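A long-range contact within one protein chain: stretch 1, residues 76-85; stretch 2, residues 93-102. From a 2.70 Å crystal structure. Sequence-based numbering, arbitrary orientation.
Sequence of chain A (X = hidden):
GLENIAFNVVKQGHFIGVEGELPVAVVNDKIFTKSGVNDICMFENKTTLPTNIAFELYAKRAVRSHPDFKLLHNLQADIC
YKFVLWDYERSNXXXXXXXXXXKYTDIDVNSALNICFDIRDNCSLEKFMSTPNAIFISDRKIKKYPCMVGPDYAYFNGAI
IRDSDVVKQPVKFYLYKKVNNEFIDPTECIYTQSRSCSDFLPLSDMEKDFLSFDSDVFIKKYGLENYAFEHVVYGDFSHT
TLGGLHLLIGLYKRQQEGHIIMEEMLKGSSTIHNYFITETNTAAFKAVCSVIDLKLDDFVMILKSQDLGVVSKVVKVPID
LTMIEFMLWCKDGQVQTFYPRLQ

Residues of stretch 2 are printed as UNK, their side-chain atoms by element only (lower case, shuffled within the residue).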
# COMPACT_ATOMS: atom_id res chain seq x y z
N GLN A 76 8.95 34.16 0.86
CA GLN A 76 9.86 33.02 0.76
C GLN A 76 10.24 32.43 2.12
O GLN A 76 11.42 32.20 2.41
CB GLN A 76 11.11 33.37 -0.02
CG GLN A 76 10.87 33.76 -1.46
CD GLN A 76 11.96 34.68 -1.99
OE1 GLN A 76 12.47 35.55 -1.26
NE2 GLN A 76 12.32 34.50 -3.25
N ALA A 77 9.22 32.16 2.93
CA ALA A 77 9.44 31.45 4.19
C ALA A 77 9.59 29.96 3.91
O ALA A 77 8.66 29.33 3.43
CB ALA A 77 8.29 31.70 5.13
N ASP A 78 10.77 29.42 4.21
CA ASP A 78 11.08 28.01 3.95
C ASP A 78 10.62 27.08 5.09
O ASP A 78 10.20 25.96 4.84
CB ASP A 78 12.59 27.84 3.67
CG ASP A 78 13.09 28.73 2.49
OD1 ASP A 78 13.00 28.33 1.30
OD2 ASP A 78 13.58 29.84 2.77
N ILE A 79 10.67 27.54 6.34
CA ILE A 79 10.42 26.67 7.51
C ILE A 79 10.04 27.50 8.74
O ILE A 79 10.29 28.72 8.77
CB ILE A 79 11.68 25.82 7.76
CG1 ILE A 79 11.50 24.85 8.92
CG2 ILE A 79 12.88 26.71 8.02
CD1 ILE A 79 12.56 23.76 8.90
N CYS A 80 9.40 26.90 9.74
CA CYS A 80 9.01 27.66 10.92
C CYS A 80 9.87 27.27 12.14
O CYS A 80 10.38 26.15 12.23
CB CYS A 80 7.51 27.46 11.23
SG CYS A 80 6.33 28.26 10.09
N TYR A 81 10.03 28.20 13.08
CA TYR A 81 10.88 28.00 14.26
C TYR A 81 10.09 27.62 15.48
O TYR A 81 9.44 28.45 16.09
CB TYR A 81 11.66 29.26 14.58
CG TYR A 81 12.67 29.11 15.72
CD1 TYR A 81 12.42 29.66 16.98
CD2 TYR A 81 13.88 28.43 15.52
CE1 TYR A 81 13.33 29.54 18.01
CE2 TYR A 81 14.81 28.31 16.56
CZ TYR A 81 14.53 28.86 17.81
OH TYR A 81 15.45 28.76 18.84
N LYS A 82 10.16 26.34 15.82
CA LYS A 82 9.59 25.81 17.05
C LYS A 82 8.08 25.76 17.01
O LYS A 82 7.44 25.59 18.03
CB LYS A 82 10.11 26.55 18.29
CG LYS A 82 11.48 26.06 18.74
CD LYS A 82 11.96 26.87 19.95
CE LYS A 82 12.72 26.00 20.95
NZ LYS A 82 13.91 25.36 20.32
N PHE A 83 7.53 25.86 15.81
CA PHE A 83 6.13 25.58 15.62
C PHE A 83 5.93 25.06 14.21
O PHE A 83 6.82 25.06 13.40
CB PHE A 83 5.24 26.82 15.88
CG PHE A 83 5.39 27.93 14.87
CD1 PHE A 83 6.43 28.84 14.97
CD2 PHE A 83 4.50 28.06 13.81
CE1 PHE A 83 6.58 29.84 14.03
CE2 PHE A 83 4.65 29.08 12.88
CZ PHE A 83 5.69 29.96 12.99
N VAL A 84 4.72 24.61 13.94
CA VAL A 84 4.39 24.03 12.66
C VAL A 84 2.98 24.47 12.33
O VAL A 84 2.15 24.64 13.23
CB VAL A 84 4.51 22.49 12.75
CG1 VAL A 84 3.16 21.83 13.00
CG2 VAL A 84 5.19 21.94 11.51
N LEU A 85 2.73 24.70 11.05
CA LEU A 85 1.49 25.30 10.61
C LEU A 85 0.74 24.32 9.75
O LEU A 85 1.28 23.84 8.74
CB LEU A 85 1.79 26.55 9.82
CG LEU A 85 2.24 27.78 10.62
CD1 LEU A 85 2.49 28.95 9.67
CD2 LEU A 85 1.22 28.20 11.67
N UNK A 93 1.16 20.15 5.90
CA UNK A 93 1.86 21.18 6.63
C UNK A 93 2.44 22.19 5.65
O UNK A 93 2.57 21.90 4.45
c UNK A 93 2.83 20.95 8.89
c UNK A 93 3.49 19.96 9.80
c UNK A 93 4.36 20.69 6.95
c UNK A 93 2.94 20.49 7.47
N UNK A 94 2.77 23.38 6.14
CA UNK A 94 3.44 24.33 5.28
C UNK A 94 4.91 23.91 5.27
O UNK A 94 5.53 23.86 6.33
c UNK A 94 3.26 25.78 5.76
c UNK A 94 5.41 28.65 3.38
c UNK A 94 6.00 28.07 4.47
c UNK A 94 4.11 28.32 3.04
o UNK A 94 6.11 29.57 2.65
c UNK A 94 5.30 27.14 5.21
c UNK A 94 3.42 27.38 3.81
c UNK A 94 4.00 26.79 4.91
N UNK A 95 5.43 23.57 4.09
CA UNK A 95 6.79 23.08 3.94
C UNK A 95 6.84 21.60 4.24
O UNK A 95 5.80 20.94 4.23
N UNK A 96 8.04 21.08 4.50
CA UNK A 96 8.30 19.65 4.64
C UNK A 96 9.23 19.30 5.80
O UNK A 96 9.14 18.20 6.35
c UNK A 96 9.04 19.15 3.41
o UNK A 96 10.08 20.08 3.10
c UNK A 96 8.09 19.01 2.23
N UNK A 97 10.16 20.19 6.12
CA UNK A 97 10.99 20.00 7.30
C UNK A 97 10.44 20.85 8.42
O UNK A 97 9.60 21.70 8.19
c UNK A 97 12.45 20.37 7.03
N UNK A 98 10.94 20.62 9.62
CA UNK A 98 10.46 21.27 10.82
C UNK A 98 11.66 21.62 11.74
O UNK A 98 12.79 21.15 11.53
c UNK A 98 9.45 20.34 11.48
o UNK A 98 8.46 21.10 12.17
c UNK A 98 10.12 19.41 12.43
N UNK A 99 11.43 22.47 12.74
CA UNK A 99 12.48 22.86 13.69
C UNK A 99 11.93 22.88 15.11
O UNK A 99 11.02 23.65 15.44
c UNK A 99 14.04 24.67 14.47
c UNK A 99 14.05 25.61 11.46
c UNK A 99 13.78 24.23 12.03
c UNK A 99 13.06 24.25 13.38
N UNK A 100 12.50 22.01 15.94
CA UNK A 100 12.12 21.93 17.33
C UNK A 100 10.69 21.54 17.50
O UNK A 100 10.02 22.06 18.38
N UNK A 101 10.20 20.61 16.68
CA UNK A 101 8.81 20.14 16.81
C UNK A 101 8.67 18.62 16.85
O UNK A 101 7.92 18.09 17.66
c UNK A 101 6.52 20.19 15.78
c UNK A 101 7.92 22.21 15.72
c UNK A 101 7.94 20.70 15.67
N UNK A 102 9.35 17.91 15.94
CA UNK A 102 9.26 16.46 15.82
C UNK A 102 10.66 15.95 15.46
O UNK A 102 11.27 16.43 14.50
s UNK A 102 8.18 14.36 14.19
c UNK A 102 8.23 16.09 14.75
O HOH W 1 10.67 22.82 4.38
O HOH W 2 8.76 23.91 12.30
O HOH W 3 4.90 24.52 9.11

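Position 93 carries four side-chain carbons, forked at the first, with one arm two carbons long. That arm ends 3.1 Å from Val-84 CG2, a tight apolar contact, and the pattern is isoleucine. Ile-93 CA also lies 3.4 Å from Leu-85 O in a CA-H...O contact.

Position 94 has one carbon leading to a six-carbon ring that bears an oxygen, and that oxygen lies 2.7 Å from Ala-77 O; this is tyrosine. With chi1 at 178° (t), Tyr-94 reaches along stretch 1, and its OH donates a hydrogen bond to Ala-77 O, the acceptor lying at the ring edge, near its plane. At the other end of the residue, Tyr-94 N donates to Leu-85 O at 3.0 Å with an angle of 155°.

Position 95 has no side-chain atoms and is glycine. Its phi of 83° favours glycine, and an ideal CB would sit 3.2 Å from Asp-78 O, which is tight.

Position 96 shows one carbon carrying an oxygen and a carbon: threonine. CB points away from stretch 1, but Thr-96 N donates to water 1 at 3.2 Å, and this water donates to Asp-78 O at 3.2 Å.

The single carbon of position 97, its CB, lies 3.9 Å from Ile-79 CD1, and one carbon alone is alanine.

Position 98 repeats the carbon bearing one oxygen and one carbon, its oxygen 3.4 Å from Val-84 CG2, so it is threonine. Thr-98 OG1 donates to water 2 at 2.8 Å.

Position 99 again has four carbons forked at the first with one two-carbon arm. Its CB points toward stretch 1; the first carbon of the longer arm packs 3.4 Å from Ile-79 CD1, and the one-carbon arm lies 3.9 Å from Tyr-81 CD2. This is isoleucine.

Position 100 lacks a side chain and is glycine. Phi is 62°, and an ideal CB would come within 3.0 Å of Lys-82 CG.

Position 101 has one carbon carrying two others, one of which is 3.7 Å from Phe-83 N; this is valine.

Position 102 has one carbon and a sulfur, identifying cysteine. Cys-102 makes no contact; its CB, the nearest side-chain atom, is 7.3 Å from Val-84 CG2.

The contact combines sparse direct polar links with apolar packing and water bridges, burying 760 Å² in total. Besides the two bonds of Tyr-94, Lys-82 N donates weakly to Ile-99 O (2.8 Å, 129°). Water 2 fills a gap between the backbones: it donates to Cys-80 O at 2.8 Å and Phe-83 O at 2.5 Å, and accepts from Ile-99 N at 3.1 Å. Water 3 similarly joins Leu-85 N to Tyr-94 O, each 2.9 Å from its oxygen.

Stretch 2 93-102: IYGTATIGVC
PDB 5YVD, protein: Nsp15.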